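Local coordinates for lectin (Lotus tetragonolobus, PDB 2EIG), which probably binds L-fucosyl-containing carbohydrates, as a calcium- and manganese-containing legume seed lectin that assembles from four chains, at residues F3-F8 against A43-P48; L14-D19 against G26-P31. All coordinates share one frame; numbering follows the deposited sequence.

Contact 1. Residues F3-F8 against A43-P48; sequences FNYTRF and ALYATP. With NAG (2-acetamido-2-deoxy-beta-D-glucopyranose), chain E.
With chi1 of Tyr45 at -176°, its CG lies anti to the backbone N, and the phenol reaches across to Phe3, whose own CG sits between the backbone N and the carbonyl carbon (chi1 55°). The side chains come in from opposed directions and their rings overlap laterally as an offset stack, centroids 4.1 Å apart and planes inclined by 22°. The overlap is uneven: Phe3 CE2 lies over the centre of the Tyr45 ring, whereas Tyr45 CD1 stands nearer the rim of the Phe3 ring. The closest atoms are Phe3 CD2 and Tyr45 CE1, 3.4 Å apart. Strand 2-5 and strand 39-50 belong to different antiparallel sheets of the legume lectin beta sandwich, so this stack is an aromatic bridge between the layers; the CA atoms of Phe3 and Tyr45 remain 9.2 Å apart. Trp221 and Phe223, from the sheet of strand 2-5, extend the aromatic cluster around Phe3. Tyr5 meets Tyr45 at about a right angle, its OH arriving at the ring edge, 3.7 Å from Tyr45 CD1. That hydroxyl is hydrogen-bonded to Ser13 OG. Between these two inward aromatic residues, Asn4 carries the N-linked glycan, with ND2 joined covalently to C1 of N-acetylglucosamine at 1.4 Å, and Thr6 CG2 approaches the sugar's ring oxygen O5 at 3.7 Å.

Contact 2. Residues L14-D19 against G26-P31; sequences LIFQGD and GRLAMP
Leu28, Ala29 and Pro31 face Leu14, Phe16 and Asp19 across the interior of the legume lectin sandwich, where strand 27-29 of one antiparallel sheet packs against strand 14-18, the outermost strand of the other within this chain. The end-to-end CA directions of 14-19 and 28-31 differ by 26°. Side chains alone meet at the Leu14 and Phe16 end, whereas backbone carbonyls together with two CB atoms meet at the Asp19 end.

Leu28 comes first and carries most of the apolar packing. Its CG is anti to the backbone N (chi1 170°), and the two methyls then divide the work. CD1 meets the edge of the Phe16 ring, close to the ring plane and 3.7 Å from CE1, so the aromatic face is not what Leu28 touches. CD2 faces Leu14 CD1 more loosely, at 4.5 Å. Phe8 and Ala43 also pack on Leu28, extending the apolar filling between the layers.

At Ala29 the meeting passes to the backbone: its carbonyl O lies 3.7 Å from Asp19 O, a simple proximity of two acceptors. Met30 contributes little across the contact and instead packs on Phe204 and Ala206 of strand 199-208, while its carbonyl O accepts a hydrogen bond from His216 ND1.

The peptide bond from Met30 to Pro31 is cis, and the CA atoms of Pro31 and Asp19, 4.8 Å apart, are the nearest such pair across the segments. Here Pro31 CB touches Asp19 CB at 3.6 Å. The Asp19 carboxylate leads away from this meeting, but its backbone carbonyl takes part in a weak, bent CA-H...O contact with Pro31, with CA 3.5 Å from Asp19 O and an angle of 122° at the hydrogen.

How the contacts relate
Both segments of contact 2 fall in the sequence between the two segments of contact 1, and the centres of the contacts lie about 11 Å apart. Each joins the two sheets of the sandwich: strands 2-5 and 27-29 both pair with strand 214-226 in one layer, while strands 14-18 and 39-50 are antiparallel neighbours in the other. The backbone ties them directly, with probable hydrogen bonds of 2.8 Å from Ile15 N to Leu44 O and 2.7 Å from Phe8 N to Gly26 O. The first fifth of the chain thus crosses repeatedly between the layers of a single legume lectin domain, and both contacts join these layers, contact 2 as a buried contact and contact 1 as a partly buried one.

Contact 1. Residues F3-F8 against A43-P48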
loop_
_atom_site.group_PDB
_atom_site.type_symbol
_atom_site.label_atom_id
_atom_site.label_comp_id
_atom_site.label_asym_id
_atom_site.label_seq_id
_atom_site.Cartn_x
_atom_site.Cartn_y
_atom_site.Cartn_z
ATOM N N PHE A 3 3.538 22.907 -14.311
ATOM C CA PHE A 3 2.686 23.905 -14.939
ATOM C C PHE A 3 1.524 24.158 -14.020
ATOM O O PHE A 3 1.300 23.408 -13.051
ATOM C CB PHE A 3 2.233 23.537 -16.365
ATOM C CG PHE A 3 1.548 22.199 -16.481
ATOM C CD1 PHE A 3 0.192 22.053 -16.183
ATOM C CD2 PHE A 3 2.263 21.075 -16.865
ATOM C CE1 PHE A 3 -0.468 20.759 -16.313
ATOM C CE2 PHE A 3 1.654 19.794 -16.963
ATOM C CZ PHE A 3 0.293 19.642 -16.705
ATOM N N ASN A 4 0.800 25.222 -14.307
ATOM C CA ASN A 4 -0.236 25.701 -13.412
ATOM C C ASN A 4 -1.117 26.614 -14.247
ATOM O O ASN A 4 -0.745 27.737 -14.553
ATOM C CB ASN A 4 0.429 26.400 -12.208
ATOM C CG ASN A 4 -0.567 27.144 -11.293
ATOM O OD1 ASN A 4 -1.795 27.039 -11.434
ATOM N ND2 ASN A 4 -0.010 27.915 -10.348
ATOM N N TYR A 5 -2.263 26.086 -14.651
ATOM C CA TYR A 5 -3.294 26.829 -15.351
ATOM C C TYR A 5 -4.326 27.294 -14.331
ATOM O O TYR A 5 -5.073 26.490 -13.774
ATOM C CB TYR A 5 -4.011 25.917 -16.357
ATOM C CG TYR A 5 -3.088 25.370 -17.417
ATOM C CD1 TYR A 5 -2.900 26.064 -18.621
ATOM C CD2 TYR A 5 -2.391 24.179 -17.218
ATOM C CE1 TYR A 5 -2.075 25.550 -19.619
ATOM C CE2 TYR A 5 -1.529 23.670 -18.187
ATOM C CZ TYR A 5 -1.350 24.373 -19.357
ATOM O OH TYR A 5 -0.491 23.907 -20.303
ATOM N N THR A 6 -4.374 28.588 -14.076
ATOM C CA THR A 6 -5.398 29.131 -13.183
ATOM C C THR A 6 -6.640 29.297 -14.026
ATOM O O THR A 6 -7.764 29.281 -13.514
ATOM C CB THR A 6 -4.955 30.468 -12.609
ATOM O OG1 THR A 6 -4.524 31.286 -13.698
ATOM C CG2 THR A 6 -3.784 30.275 -11.676
ATOM N N ARG A 7 -6.417 29.483 -15.321
ATOM C CA ARG A 7 -7.422 29.254 -16.347
ATOM C C ARG A 7 -6.738 28.828 -17.649
ATOM O O ARG A 7 -5.482 28.859 -17.781
ATOM C CB ARG A 7 -8.298 30.480 -16.594
ATOM C CG ARG A 7 -7.586 31.701 -17.160
ATOM C CD ARG A 7 -8.683 32.773 -17.283
ATOM N NE ARG A 7 -8.320 33.993 -18.002
ATOM C CZ ARG A 7 -9.193 34.747 -18.688
ATOM N NH1 ARG A 7 -10.479 34.385 -18.790
ATOM N NH2 ARG A 7 -8.782 35.862 -19.296
ATOM N N PHE A 8 -7.546 28.460 -18.622
ATOM C CA PHE A 8 -6.959 27.955 -19.849
ATOM C C PHE A 8 -6.899 28.957 -20.971
ATOM O O PHE A 8 -7.896 29.583 -21.328
ATOM C CB PHE A 8 -7.619 26.644 -20.266
ATOM C CG PHE A 8 -7.549 25.589 -19.188
ATOM C CD1 PHE A 8 -8.539 25.509 -18.219
ATOM C CD2 PHE A 8 -6.465 24.700 -19.127
ATOM C CE1 PHE A 8 -8.464 24.533 -17.221
ATOM C CE2 PHE A 8 -6.386 23.736 -18.131
ATOM C CZ PHE A 8 -7.399 23.659 -17.187
ATOM N N ALA A 43 -7.873 16.386 -23.716
ATOM C CA ALA A 43 -7.106 17.621 -23.573
ATOM C C ALA A 43 -5.859 17.186 -22.826
ATOM O O ALA A 43 -5.916 16.792 -21.636
ATOM C CB ALA A 43 -7.879 18.669 -22.774
ATOM N N LEU A 44 -4.742 17.204 -23.538
ATOM C CA LEU A 44 -3.490 16.675 -22.989
ATOM C C LEU A 44 -2.517 17.805 -22.811
ATOM O O LEU A 44 -2.451 18.711 -23.651
ATOM C CB LEU A 44 -2.880 15.663 -23.962
ATOM C CG LEU A 44 -3.828 14.531 -24.417
ATOM C CD1 LEU A 44 -3.015 13.561 -25.249
ATOM C CD2 LEU A 44 -4.467 13.799 -23.233
ATOM N N TYR A 45 -1.703 17.732 -21.770
ATOM C CA TYR A 45 -0.528 18.557 -21.746
ATOM C C TYR A 45 0.283 18.239 -23.029
ATOM O O TYR A 45 0.452 17.072 -23.397
ATOM C CB TYR A 45 0.287 18.346 -20.476
ATOM C CG TYR A 45 1.479 19.253 -20.375
ATOM C CD1 TYR A 45 1.323 20.662 -20.384
ATOM C CD2 TYR A 45 2.766 18.715 -20.230
ATOM C CE1 TYR A 45 2.426 21.493 -20.277
ATOM C CE2 TYR A 45 3.893 19.554 -20.117
ATOM C CZ TYR A 45 3.703 20.925 -20.159
ATOM O OH TYR A 45 4.767 21.751 -20.032
ATOM N N ALA A 46 0.775 19.280 -23.708
ATOM C CA ALA A 46 1.381 19.048 -25.024
ATOM C C ALA A 46 2.837 18.560 -25.046
ATOM O O ALA A 46 3.425 18.454 -26.112
ATOM C CB ALA A 46 1.203 20.283 -25.908
ATOM N N THR A 47 3.428 18.273 -23.893
ATOM C CA THR A 47 4.807 17.789 -23.858
ATOM C C THR A 47 4.817 16.448 -23.215
ATOM O O THR A 47 4.129 16.262 -22.190
ATOM C CB THR A 47 5.733 18.759 -23.047
ATOM O OG1 THR A 47 5.427 20.117 -23.389
ATOM C CG2 THR A 47 7.259 18.467 -23.295
ATOM N N PRO A 48 5.625 15.504 -23.745
ATOM C CA PRO A 48 5.625 14.194 -23.086
ATOM C C PRO A 48 6.026 14.379 -21.642
ATOM O O PRO A 48 6.827 15.277 -21.322
ATOM C CB PRO A 48 6.712 13.419 -23.843
ATOM C CG PRO A 48 6.760 14.048 -25.170
ATOM C CD PRO A 48 6.545 15.513 -24.904
HETATM C C1 NAG E . -0.939 28.521 -9.417
HETATM C C2 NAG E . -0.341 28.070 -8.089
HETATM C C3 NAG E . -0.633 28.977 -6.869
HETATM C C4 NAG E . -1.040 30.437 -7.168
HETATM C C5 NAG E . -1.604 30.646 -8.576
HETATM C C6 NAG E . -1.503 32.099 -9.027
HETATM C C7 NAG E . -0.067 25.732 -7.461
HETATM C C8 NAG E . -0.779 24.584 -6.801
HETATM N N2 NAG E . -0.856 26.742 -7.823
HETATM O O3 NAG E . 0.492 28.949 -5.994
HETATM O O4 NAG E . -1.995 30.854 -6.211
HETATM O O5 NAG E . -0.845 29.917 -9.511
HETATM O O6 NAG E . -0.207 32.330 -9.555
HETATM O O7 NAG E . 1.159 25.722 -7.643
#

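Contact 2. Residues L14-D19 against G26-P31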
loop_
_atom_site.group_PDB
_atom_site.type_symbol
_atom_site.label_atom_id
_atom_site.label_comp_id
_atom_site.label_asym_id
_atom_site.label_seq_id
_atom_site.Cartn_x
_atom_site.Cartn_y
_atom_site.Cartn_z
ATOM N N LEU A 14 -1.406 22.952 -24.592
ATOM C CA LEU A 14 -2.199 21.704 -24.602
ATOM C C LEU A 14 -2.492 21.201 -26.019
ATOM O O LEU A 14 -2.422 21.958 -26.988
ATOM C CB LEU A 14 -3.539 21.859 -23.820
ATOM C CG LEU A 14 -3.536 22.309 -22.355
ATOM C CD1 LEU A 14 -5.015 22.413 -21.817
ATOM C CD2 LEU A 14 -2.730 21.364 -21.459
ATOM N N ILE A 15 -2.830 19.915 -26.104
ATOM C CA ILE A 15 -3.331 19.298 -27.309
ATOM C C ILE A 15 -4.804 18.988 -27.067
ATOM O O ILE A 15 -5.168 18.388 -26.042
ATOM C CB ILE A 15 -2.588 17.981 -27.657
ATOM C CG1 ILE A 15 -1.082 18.253 -27.924
ATOM C CG2 ILE A 15 -3.273 17.262 -28.835
ATOM C CD1 ILE A 15 -0.219 16.958 -27.870
ATOM N N PHE A 16 -5.643 19.453 -27.977
ATOM C CA PHE A 16 -7.065 19.176 -27.901
ATOM C C PHE A 16 -7.457 18.230 -29.001
ATOM O O PHE A 16 -7.039 18.416 -30.146
ATOM C CB PHE A 16 -7.849 20.468 -28.063
ATOM C CG PHE A 16 -7.460 21.501 -27.119
ATOM C CD1 PHE A 16 -8.123 21.630 -25.916
ATOM C CD2 PHE A 16 -6.413 22.381 -27.425
ATOM C CE1 PHE A 16 -7.752 22.592 -25.015
ATOM C CE2 PHE A 16 -6.038 23.361 -26.530
ATOM C CZ PHE A 16 -6.718 23.476 -25.323
ATOM N N GLN A 17 -8.237 17.210 -28.642
ATOM C CA GLN A 17 -8.675 16.184 -29.577
ATOM C C GLN A 17 -10.149 16.028 -29.366
ATOM O O GLN A 17 -10.646 16.244 -28.259
ATOM C CB GLN A 17 -7.963 14.846 -29.365
ATOM C CG GLN A 17 -6.434 15.020 -29.166
ATOM C CD GLN A 17 -5.693 13.717 -29.251
ATOM O OE1 GLN A 17 -4.446 13.662 -29.201
ATOM N NE2 GLN A 17 -6.446 12.637 -29.391
ATOM N N GLY A 18 -10.834 15.722 -30.451
ATOM C CA GLY A 18 -12.271 15.602 -30.477
ATOM C C GLY A 18 -12.944 16.905 -30.079
ATOM O O GLY A 18 -12.601 17.997 -30.581
ATOM N N ASP A 19 -13.886 16.772 -29.147
ATOM C CA ASP A 19 -14.773 17.874 -28.735
ATOM C C ASP A 19 -14.229 18.766 -27.639
ATOM O O ASP A 19 -14.949 19.621 -27.107
ATOM C CB ASP A 19 -16.174 17.308 -28.446
ATOM C CG ASP A 19 -16.796 16.731 -29.719
ATOM O OD1 ASP A 19 -16.995 15.520 -29.870
ATOM O OD2 ASP A 19 -16.957 17.505 -30.647
ATOM N N GLY A 26 -12.119 31.342 -20.148
ATOM C CA GLY A 26 -10.919 30.528 -19.992
ATOM C C GLY A 26 -11.121 29.123 -19.421
ATOM O O GLY A 26 -10.252 28.606 -18.744
ATOM N N ARG A 27 -12.266 28.497 -19.682
ATOM C CA ARG A 27 -12.479 27.163 -19.114
ATOM C C ARG A 27 -12.245 26.063 -20.149
ATOM O O ARG A 27 -12.324 26.310 -21.348
ATOM C CB ARG A 27 -13.784 27.078 -18.288
ATOM C CG ARG A 27 -15.045 26.687 -18.976
ATOM C CD ARG A 27 -16.207 27.338 -18.182
ATOM N NE ARG A 27 -17.368 26.458 -17.955
ATOM C CZ ARG A 27 -18.360 26.707 -17.084
ATOM N NH1 ARG A 27 -19.370 25.835 -16.937
ATOM N NH2 ARG A 27 -18.350 27.827 -16.350
ATOM N N LEU A 28 -11.861 24.881 -19.684
ATOM C CA LEU A 28 -11.631 23.771 -20.567
ATOM C C LEU A 28 -12.901 22.913 -20.661
ATOM O O LEU A 28 -13.287 22.245 -19.701
ATOM C CB LEU A 28 -10.409 22.960 -20.098
ATOM C CG LEU A 28 -10.210 21.612 -20.828
ATOM C CD1 LEU A 28 -10.154 21.734 -22.383
ATOM C CD2 LEU A 28 -8.933 20.987 -20.254
ATOM N N ALA A 29 -13.559 22.957 -21.818
ATOM C CA ALA A 29 -14.851 22.301 -21.958
ATOM C C ALA A 29 -14.713 20.972 -22.700
ATOM O O ALA A 29 -14.121 20.891 -23.778
ATOM C CB ALA A 29 -15.818 23.168 -22.623
ATOM N N MET A 30 -15.280 19.936 -22.096
ATOM C CA MET A 30 -15.081 18.587 -22.612
ATOM C C MET A 30 -16.408 17.876 -22.372
ATOM O O MET A 30 -16.562 17.204 -21.372
ATOM C CB MET A 30 -13.959 17.884 -21.816
ATOM C CG MET A 30 -12.593 18.579 -21.929
ATOM S SD MET A 30 -11.394 17.701 -20.969
ATOM C CE MET A 30 -11.115 16.254 -22.041
ATOM N N PRO A 31 -17.349 18.018 -23.297
ATOM C CA PRO A 31 -17.136 18.700 -24.587
ATOM C C PRO A 31 -17.547 20.169 -24.587
ATOM O O PRO A 31 -18.239 20.660 -23.685
ATOM C CB PRO A 31 -18.095 17.953 -25.523
ATOM C CG PRO A 31 -19.300 17.720 -24.643
ATOM C CD PRO A 31 -18.735 17.526 -23.180
#